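Local coordinates for CHAD domain (Ricinus communis, PDB 6QV5), which probably binds inorganic polyphosphate through an all-helical CHAD domain that also holds a zinc ion, at residues L95-D100 against Q134-A139; H173-I178 against E216-L221; A191-D196 against A288-L293. All blocks are in the same frame, centred on the assembly; numbering follows the deposited sequence.

Contact 1: residues L95-D100 against Q134-A139; sequences LGAARD and QAKRHA. With ZN (zinc ion), chain B.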
loop_
_atom_site.group_PDB
_atom_site.type_symbol
_atom_site.label_atom_id
_atom_site.label_comp_id
_atom_site.label_asym_id
_atom_site.label_seq_id
_atom_site.Cartn_x
_atom_site.Cartn_y
_atom_site.Cartn_z
ATOM N N LEU A 95 6.885 -4.262 -8.505
ATOM C CA LEU A 95 5.428 -4.424 -8.549
ATOM C C LEU A 95 4.720 -3.068 -8.552
ATOM O O LEU A 95 3.653 -2.943 -9.151
ATOM C CB LEU A 95 4.915 -5.289 -7.380
ATOM C CG LEU A 95 5.367 -6.758 -7.330
ATOM C CD1 LEU A 95 5.029 -7.371 -5.992
ATOM C CD2 LEU A 95 4.734 -7.589 -8.445
ATOM N N GLY A 96 5.326 -2.085 -7.882
ATOM C CA GLY A 96 4.829 -0.716 -7.775
ATOM C C GLY A 96 4.778 0.013 -9.098
ATOM O O GLY A 96 3.786 0.685 -9.387
ATOM N N ALA A 97 5.842 -0.136 -9.917
ATOM C CA ALA A 97 5.955 0.462 -11.251
ATOM C C ALA A 97 4.872 -0.096 -12.179
ATOM O O ALA A 97 4.271 0.667 -12.934
ATOM C CB ALA A 97 7.338 0.196 -11.834
ATOM N N ALA A 98 4.605 -1.420 -12.093
ATOM C CA ALA A 98 3.575 -2.096 -12.882
ATOM C C ALA A 98 2.173 -1.661 -12.433
ATOM O O ALA A 98 1.296 -1.473 -13.278
ATOM C CB ALA A 98 3.732 -3.604 -12.770
ATOM N N ARG A 99 1.983 -1.461 -11.108
ATOM C CA ARG A 99 0.727 -1.009 -10.505
ATOM C C ARG A 99 0.420 0.444 -10.896
ATOM O O ARG A 99 -0.708 0.728 -11.300
ATOM C CB ARG A 99 0.749 -1.202 -8.969
ATOM C CG ARG A 99 -0.488 -0.696 -8.206
ATOM C CD ARG A 99 -1.757 -1.473 -8.512
ATOM N NE ARG A 99 -2.931 -0.859 -7.890
ATOM C CZ ARG A 99 -4.181 -1.020 -8.313
ATOM N NH1 ARG A 99 -4.438 -1.770 -9.378
ATOM N NH2 ARG A 99 -5.183 -0.425 -7.682
ATOM N N ASP A 100 1.429 1.344 -10.798
ATOM C CA ASP A 100 1.335 2.769 -11.151
ATOM C C ASP A 100 0.807 2.980 -12.574
ATOM O O ASP A 100 -0.071 3.822 -12.776
ATOM C CB ASP A 100 2.700 3.469 -10.988
ATOM C CG ASP A 100 3.134 3.771 -9.560
ATOM O OD1 ASP A 100 2.338 3.517 -8.626
ATOM O OD2 ASP A 100 4.268 4.264 -9.378
ATOM N N GLN A 134 1.607 -3.110 -19.980
ATOM C CA GLN A 134 1.811 -4.523 -20.314
ATOM C C GLN A 134 3.297 -4.898 -20.245
ATOM O O GLN A 134 3.622 -5.995 -19.789
ATOM C CB GLN A 134 1.211 -4.860 -21.687
ATOM C CG GLN A 134 -0.316 -4.978 -21.664
ATOM C CD GLN A 134 -0.961 -4.866 -23.025
ATOM O OE1 GLN A 134 -0.544 -4.088 -23.895
ATOM N NE2 GLN A 134 -2.018 -5.633 -23.234
ATOM N N ALA A 135 4.191 -3.969 -20.651
ATOM C CA ALA A 135 5.646 -4.151 -20.608
ATOM C C ALA A 135 6.151 -4.133 -19.163
ATOM O O ALA A 135 7.046 -4.908 -18.823
ATOM C CB ALA A 135 6.341 -3.071 -21.424
ATOM N N LYS A 136 5.562 -3.267 -18.311
ATOM C CA LYS A 136 5.903 -3.162 -16.888
ATOM C C LYS A 136 5.447 -4.420 -16.140
ATOM O O LYS A 136 6.101 -4.828 -15.178
ATOM C CB LYS A 136 5.303 -1.892 -16.258
ATOM C CG LYS A 136 5.942 -0.583 -16.725
ATOM C CD LYS A 136 7.259 -0.249 -16.031
ATOM C CE LYS A 136 7.871 1.001 -16.614
ATOM N NZ LYS A 136 9.182 1.316 -15.991
ATOM N N ARG A 137 4.346 -5.049 -16.613
ATOM C CA ARG A 137 3.808 -6.299 -16.074
ATOM C C ARG A 137 4.767 -7.449 -16.409
ATOM O O ARG A 137 5.010 -8.301 -15.556
ATOM C CB ARG A 137 2.383 -6.563 -16.612
ATOM C CG ARG A 137 1.705 -7.855 -16.115
ATOM C CD ARG A 137 1.532 -7.934 -14.603
ATOM N NE ARG A 137 0.676 -9.054 -14.213
ATOM C CZ ARG A 137 -0.609 -8.940 -13.895
ATOM N NH1 ARG A 137 -1.199 -7.750 -13.902
ATOM N NH2 ARG A 137 -1.314 -10.013 -13.562
ATOM N N HIS A 138 5.331 -7.444 -17.635
ATOM C CA HIS A 138 6.308 -8.431 -18.097
ATOM C C HIS A 138 7.612 -8.291 -17.321
ATOM O O HIS A 138 8.224 -9.300 -16.972
ATOM C CB HIS A 138 6.548 -8.305 -19.611
ATOM C CG HIS A 138 5.459 -8.899 -20.454
ATOM N ND1 HIS A 138 5.472 -8.787 -21.833
ATOM C CD2 HIS A 138 4.360 -9.600 -20.085
ATOM C CE1 HIS A 138 4.387 -9.419 -22.254
ATOM N NE2 HIS A 138 3.690 -9.926 -21.238
ATOM N N ALA A 139 8.010 -7.037 -17.019
ATOM C CA ALA A 139 9.207 -6.711 -16.243
ATOM C C ALA A 139 9.052 -7.188 -14.795
ATOM O O ALA A 139 10.017 -7.691 -14.215
ATOM C CB ALA A 139 9.465 -5.213 -16.281
HETATM ZN ZN ZN B . 1.946 -10.364 -21.926
#
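Lys136 and Ala98 bring the two helices together: their CA atoms lie 4.8 Å apart, and the short axes approach to 8.4 Å at 162°, nearly antiparallel. Lys136 sets its CB against Ala98 CA at 3.8 Å. From there its chain turns aside, with CG anti to the carbonyl carbon (chi1 -70°), and bends at chi2, so that CD runs alongside Ala97 CB at 4.2 Å while NZ is carried away from helix 82-108. The backbone takes part as well, since Ala98 CB rests on Lys136 O at 3.6 Å. The small Ala98 side chain lets the backbones come this close; no hydrogen bond crosses.

Arg137 comes next, its backbone N 4.2 Å from Ala98 CB. Its guanidinium turns to the end of helix 45-50 and the loop after it: NE bonds to Val48 O, NH2 to Ala47 O and NH1 to Asp53 O, which should hold the group's rotation; the side chain also touches His52. On the outer side of the same helix, His138 binds the zinc ion through NE2 at 1.9 Å, and His52 supplies a second ligand. Helix 122-145 thus lays Lys136 on the alanines of helix 82-108 and carries one of the two zinc-binding histidines on another side, a close antiparallel helix pair of the kind found in the helical bundles of CHAD domains.

Contact 2: residues H173-I178 against E216-L221; sequences HFSRQI and EFFHGL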
loop_
_atom_site.group_PDB
_atom_site.type_symbol
_atom_site.label_atom_id
_atom_site.label_comp_id
_atom_site.label_asym_id
_atom_site.label_seq_id
_atom_site.Cartn_x
_atom_site.Cartn_y
_atom_site.Cartn_z
ATOM N N HIS A 173 -0.081 -6.725 25.128
ATOM C CA HIS A 173 0.886 -5.776 25.686
ATOM C C HIS A 173 1.637 -5.047 24.571
ATOM O O HIS A 173 1.876 -3.844 24.688
ATOM C CB HIS A 173 1.873 -6.491 26.623
ATOM C CG HIS A 173 2.748 -5.558 27.403
ATOM N ND1 HIS A 173 2.418 -5.167 28.690
ATOM C CD2 HIS A 173 3.915 -4.968 27.053
ATOM C CE1 HIS A 173 3.390 -4.358 29.079
ATOM N NE2 HIS A 173 4.311 -4.205 28.125
ATOM N N PHE A 174 2.016 -5.775 23.502
ATOM C CA PHE A 174 2.729 -5.213 22.358
ATOM C C PHE A 174 1.811 -4.339 21.502
ATOM O O PHE A 174 2.219 -3.242 21.117
ATOM C CB PHE A 174 3.383 -6.325 21.512
ATOM C CG PHE A 174 4.105 -5.833 20.277
ATOM C CD1 PHE A 174 5.403 -5.341 20.358
ATOM C CD2 PHE A 174 3.486 -5.861 19.032
ATOM C CE1 PHE A 174 6.063 -4.875 19.218
ATOM C CE2 PHE A 174 4.145 -5.387 17.895
ATOM C CZ PHE A 174 5.431 -4.905 17.994
ATOM N N SER A 175 0.592 -4.833 21.191
ATOM C CA SER A 175 -0.389 -4.132 20.360
ATOM C C SER A 175 -0.840 -2.798 20.938
ATOM O O SER A 175 -0.989 -1.850 20.173
ATOM C CB SER A 175 -1.595 -5.016 20.062
ATOM O OG SER A 175 -2.306 -5.345 21.244
ATOM N N ARG A 176 -1.052 -2.713 22.273
ATOM C CA ARG A 176 -1.489 -1.473 22.924
ATOM C C ARG A 176 -0.441 -0.354 22.822
ATOM O O ARG A 176 -0.818 0.803 22.653
ATOM C CB ARG A 176 -1.961 -1.700 24.379
ATOM C CG ARG A 176 -0.880 -2.041 25.402
ATOM C CD ARG A 176 -1.446 -2.070 26.808
ATOM N NE ARG A 176 -1.846 -3.420 27.205
ATOM C CZ ARG A 176 -2.785 -3.695 28.106
ATOM N NH1 ARG A 176 -3.451 -2.713 28.704
ATOM N NH2 ARG A 176 -3.076 -4.952 28.408
ATOM N N GLN A 177 0.861 -0.708 22.877
ATOM C CA GLN A 177 1.979 0.234 22.765
ATOM C C GLN A 177 2.077 0.792 21.341
ATOM O O GLN A 177 2.310 1.990 21.169
ATOM C CB GLN A 177 3.304 -0.437 23.172
ATOM C CG GLN A 177 3.403 -0.782 24.658
ATOM C CD GLN A 177 4.622 -1.612 24.986
ATOM O OE1 GLN A 177 4.904 -2.642 24.359
ATOM N NE2 GLN A 177 5.366 -1.192 25.998
ATOM N N ILE A 178 1.882 -0.081 20.329
ATOM C CA ILE A 178 1.917 0.253 18.900
ATOM C C ILE A 178 0.670 1.067 18.510
ATOM O O ILE A 178 0.802 2.091 17.837
ATOM C CB ILE A 178 2.120 -1.034 18.030
ATOM C CG1 ILE A 178 3.465 -1.759 18.348
ATOM C CG2 ILE A 178 1.957 -0.780 16.520
ATOM C CD1 ILE A 178 4.830 -0.994 18.035
ATOM N N GLU A 216 -5.864 -4.533 11.474
ATOM C CA GLU A 216 -6.262 -5.752 10.764
ATOM C C GLU A 216 -5.419 -6.935 11.246
ATOM O O GLU A 216 -5.917 -8.062 11.279
ATOM C CB GLU A 216 -6.117 -5.579 9.248
ATOM C CG GLU A 216 -7.247 -4.796 8.597
ATOM C CD GLU A 216 -7.062 -4.458 7.127
ATOM O OE1 GLU A 216 -5.902 -4.386 6.659
ATOM O OE2 GLU A 216 -8.090 -4.250 6.444
ATOM N N PHE A 217 -4.142 -6.675 11.619
ATOM C CA PHE A 217 -3.204 -7.678 12.131
ATOM C C PHE A 217 -3.636 -8.176 13.510
ATOM O O PHE A 217 -3.664 -9.385 13.739
ATOM C CB PHE A 217 -1.766 -7.119 12.202
ATOM C CG PHE A 217 -1.094 -6.748 10.899
ATOM C CD1 PHE A 217 -1.322 -7.487 9.742
ATOM C CD2 PHE A 217 -0.176 -5.707 10.845
ATOM C CE1 PHE A 217 -0.683 -7.156 8.545
ATOM C CE2 PHE A 217 0.460 -5.375 9.646
ATOM C CZ PHE A 217 0.204 -6.103 8.505
ATOM N N PHE A 218 -3.976 -7.240 14.418
ATOM C CA PHE A 218 -4.420 -7.527 15.784
ATOM C C PHE A 218 -5.953 -7.393 15.883
ATOM O O PHE A 218 -6.468 -6.821 16.846
ATOM C CB PHE A 218 -3.703 -6.594 16.784
ATOM C CG PHE A 218 -2.192 -6.657 16.773
ATOM C CD1 PHE A 218 -1.515 -7.633 17.497
ATOM C CD2 PHE A 218 -1.444 -5.718 16.072
ATOM C CE1 PHE A 218 -0.117 -7.676 17.506
ATOM C CE2 PHE A 218 -0.048 -5.767 16.073
ATOM C CZ PHE A 218 0.607 -6.745 16.791
ATOM N N HIS A 219 -6.674 -7.946 14.886
ATOM C CA HIS A 219 -8.135 -7.903 14.745
ATOM C C HIS A 219 -8.911 -8.526 15.923
ATOM O O HIS A 219 -9.813 -7.878 16.458
ATOM C CB HIS A 219 -8.561 -8.532 13.401
ATOM C CG HIS A 219 -10.042 -8.681 13.230
ATOM N ND1 HIS A 219 -10.643 -9.927 13.227
ATOM C CD2 HIS A 219 -10.997 -7.734 13.081
ATOM C CE1 HIS A 219 -11.937 -9.700 13.068
ATOM N NE2 HIS A 219 -12.198 -8.395 12.978
ATOM N N GLY A 220 -8.558 -9.753 16.308
ATOM C CA GLY A 220 -9.219 -10.482 17.391
ATOM C C GLY A 220 -8.888 -10.039 18.806
ATOM O O GLY A 220 -9.361 -10.653 19.766
ATOM N N LEU A 221 -8.087 -8.968 18.948
ATOM C CA LEU A 221 -7.640 -8.409 20.226
ATOM C C LEU A 221 -8.455 -7.188 20.674
ATOM O O LEU A 221 -8.448 -6.853 21.860
ATOM C CB LEU A 221 -6.154 -8.019 20.109
ATOM C CG LEU A 221 -5.108 -9.023 20.608
ATOM C CD1 LEU A 221 -5.025 -10.249 19.709
ATOM C CD2 LEU A 221 -3.746 -8.382 20.655
#
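Phe174 meets Phe218 through the border of its ring: CD2 lies 3.8 Å from Phe218 CZ, which sits in the plane of the Phe174 ring. The two side chains cross at about a right angle. Phe174 reaches this place with CG anti to the backbone N (chi1 178°), which swings the ring along the helix toward Ile178, whose CG1 lies over one face. Beyond the pair, the Phe174 ring also meets Phe74 with nearly parallel planes, and it touches Leu73 of helix 54-73.

Ser175 follows and takes the face of Phe218. Its CB stands 3.8 Å from the centroid of that ring and 16° off the normal, a CH-pi contact displaced toward the CG-CD1 side. Phe218 therefore has the serine methylene over a face and the Phe174 ring at its far end. The hydroxyl serves a different purpose. Placed between the backbone N and the carbonyl carbon (chi1 64°), the buried OG turns back and hydrogen-bonds to Ala171 O and Ala172 O of its own helix, with a weak further bond to Tyr222 OH. Leu221 CD2 packs against OG at 3.4 Å.

Phe218 is the first residue after helix 198-217 to leave helical angles, so the chain turns just where its ring is inserted, and Leu221 comes round to the same serine. This is an aromatic core contact of an all-helical bundle, in which the start of helix 171-192 is packed against the turn that ends helix 198-217, away from the zinc site.

Contact 3: residues A191-D196 against A288-L293; sequences ARMQDD and AIRAGL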
loop_
_atom_site.group_PDB
_atom_site.type_symbol
_atom_site.label_atom_id
_atom_site.label_comp_id
_atom_site.label_asym_id
_atom_site.label_seq_id
_atom_site.Cartn_x
_atom_site.Cartn_y
_atom_site.Cartn_z
ATOM N N ALA A 191 -3.328 17.036 12.109
ATOM C CA ALA A 191 -3.367 18.383 12.689
ATOM C C ALA A 191 -2.282 19.280 12.075
ATOM O O ALA A 191 -2.556 20.442 11.773
ATOM C CB ALA A 191 -3.198 18.309 14.200
ATOM N N ARG A 192 -1.061 18.730 11.876
ATOM C CA ARG A 192 0.088 19.423 11.277
ATOM C C ARG A 192 -0.112 19.659 9.770
ATOM O O ARG A 192 0.573 20.500 9.184
ATOM C CB ARG A 192 1.386 18.630 11.531
ATOM C CG ARG A 192 2.281 19.209 12.628
ATOM C CD ARG A 192 1.896 18.755 14.027
ATOM N NE ARG A 192 2.943 19.071 15.001
ATOM C CZ ARG A 192 2.798 18.998 16.321
ATOM N NH1 ARG A 192 1.638 18.626 16.849
ATOM N NH2 ARG A 192 3.808 19.303 17.123
ATOM N N MET A 193 -1.056 18.911 9.163
ATOM C CA MET A 193 -1.458 18.941 7.756
ATOM C C MET A 193 -1.903 20.349 7.333
ATOM O O MET A 193 -2.736 20.963 8.006
ATOM C CB MET A 193 -2.596 17.930 7.554
ATOM C CG MET A 193 -2.872 17.558 6.119
ATOM S SD MET A 193 -3.991 16.134 6.017
ATOM C CE MET A 193 -5.486 16.822 6.755
ATOM N N GLN A 194 -1.325 20.857 6.229
ATOM C CA GLN A 194 -1.617 22.183 5.677
ATOM C C GLN A 194 -1.972 22.099 4.182
ATOM O O GLN A 194 -1.536 21.171 3.497
ATOM C CB GLN A 194 -0.434 23.145 5.932
ATOM C CG GLN A 194 -0.747 24.640 5.773
ATOM C CD GLN A 194 -1.708 25.174 6.810
ATOM O OE1 GLN A 194 -2.929 25.176 6.622
ATOM N NE2 GLN A 194 -1.176 25.650 7.924
ATOM N N ASP A 195 -2.787 23.062 3.697
ATOM C CA ASP A 195 -3.260 23.165 2.313
ATOM C C ASP A 195 -2.135 23.305 1.286
ATOM O O ASP A 195 -1.200 24.083 1.492
ATOM C CB ASP A 195 -4.296 24.300 2.165
ATOM C CG ASP A 195 -3.806 25.703 2.497
ATOM O OD1 ASP A 195 -2.911 25.835 3.366
ATOM O OD2 ASP A 195 -4.334 26.670 1.905
ATOM N N ASP A 196 -2.237 22.524 0.186
ATOM C CA ASP A 196 -1.302 22.450 -0.948
ATOM C C ASP A 196 0.132 22.040 -0.533
ATOM O O ASP A 196 1.106 22.447 -1.174
ATOM C CB ASP A 196 -1.317 23.747 -1.784
ATOM C CG ASP A 196 -2.532 23.871 -2.679
ATOM O OD1 ASP A 196 -3.606 24.265 -2.172
ATOM O OD2 ASP A 196 -2.410 23.577 -3.888
ATOM N N ALA A 288 -12.894 18.007 5.199
ATOM C CA ALA A 288 -13.701 16.788 5.304
ATOM C C ALA A 288 -12.912 15.687 6.027
ATOM O O ALA A 288 -13.506 14.894 6.760
ATOM C CB ALA A 288 -14.117 16.314 3.922
ATOM N N ILE A 289 -11.572 15.654 5.824
ATOM C CA ILE A 289 -10.636 14.712 6.452
ATOM C C ILE A 289 -10.567 15.001 7.962
ATOM O O ILE A 289 -10.732 14.081 8.764
ATOM C CB ILE A 289 -9.240 14.759 5.749
ATOM C CG1 ILE A 289 -9.286 14.056 4.371
ATOM C CG2 ILE A 289 -8.124 14.170 6.629
ATOM C CD1 ILE A 289 -8.213 14.511 3.374
ATOM N N ARG A 290 -10.352 16.285 8.331
ATOM C CA ARG A 290 -10.279 16.776 9.709
ATOM C C ARG A 290 -11.561 16.449 10.478
ATOM O O ARG A 290 -11.476 15.959 11.602
ATOM C CB ARG A 290 -9.997 18.289 9.736
ATOM C CG ARG A 290 -8.543 18.657 9.460
ATOM C CD ARG A 290 -8.443 20.003 8.767
ATOM N NE ARG A 290 -7.057 20.395 8.508
ATOM C CZ ARG A 290 -6.698 21.461 7.797
ATOM N NH1 ARG A 290 -7.619 22.248 7.255
ATOM N NH2 ARG A 290 -5.415 21.742 7.616
ATOM N N ALA A 291 -12.738 16.661 9.847
ATOM C CA ALA A 291 -14.055 16.373 10.428
ATOM C C ALA A 291 -14.310 14.865 10.578
ATOM O O ALA A 291 -15.077 14.453 11.451
ATOM C CB ALA A 291 -15.151 17.011 9.588
ATOM N N GLY A 292 -13.669 14.066 9.729
ATOM C CA GLY A 292 -13.783 12.613 9.755
ATOM C C GLY A 292 -12.917 11.954 10.812
ATOM O O GLY A 292 -13.233 10.849 11.260
ATOM N N LEU A 293 -11.822 12.631 11.222
ATOM C CA LEU A 293 -10.864 12.123 12.213
ATOM C C LEU A 293 -10.902 12.830 13.587
ATOM O O LEU A 293 -10.274 12.333 14.524
ATOM C CB LEU A 293 -9.421 12.146 11.651
ATOM C CG LEU A 293 -9.145 11.496 10.283
ATOM C CD1 LEU A 293 -7.836 11.988 9.715
ATOM C CD2 LEU A 293 -9.119 9.981 10.366
#
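Arg290 reaches across to the backbone of Met193, where its NH2 donates a hydrogen bond of 2.8 Å to Met193 O. The oxygen lies at the edge of the guanidinium and almost in its plane, 3° out of it. Seen from the carbonyl, the approach is less direct: the donor stands 42° above the carbonyl plane, and the N-H...O angle of 139° makes the bond distinctly bent. The same edge of the guanidinium faces Gln194 CA at 4.3 Å from NH2.

Beside this polar link is an apolar one. Met193 CE touches Ile289 CG2 at 3.7 Å, the two side chains crossing at about a right angle, so one residue offers its carbonyl to the arginine and its methyl to the neighbouring isoleucine. The methionine chain is extended through chi1 and chi2 and bends at chi3, which turns the terminal methyl toward helix 286-293. CE also comes within 4.3 Å of Arg290 NE, and the aliphatic and polar contacts therefore adjoin.

What positions these groups lies a step farther out. Met193 is the first residue clearly beyond helix 171-192, in an extended conformation that leads on to Gln194 and Asp195. On the other side, Asp287 makes a long, weak ion pair with Arg290 NH1. Asp195 adds a nearby opposite charge, its OD1 6.4 Å from Arg290 NH2 and not in contact, which may still favour the arginine electrostatically.

Ile289 also packs on Thr237, Glu240 and Leu241 of helix 224-260, and Leu293 on Thr237. Short helix 286-293 thus lies against helix 224-260 while its arginine and isoleucine reach the chain leaving helix 171-192, just before helix 198-217 begins.

Contacts 2 and 3 share helix 171-192: contact 2 uses its beginning and contact 3 the chain at its end, and their centres are 26 Å apart. Their segments alternate along the sequence, so the two interlock, whereas contact 1 is complete before either opens. Contact 1 lies across the chain's centre from both, its centre 34 Å from that of contact 2 and 32 Å from that of contact 3. None touches another; the nearest atoms of contacts 1 and 2 are about 15 Å apart. Contact 1 alone holds a zinc ligand, while contacts 2 and 3 tie the later helices together well away from that metal site.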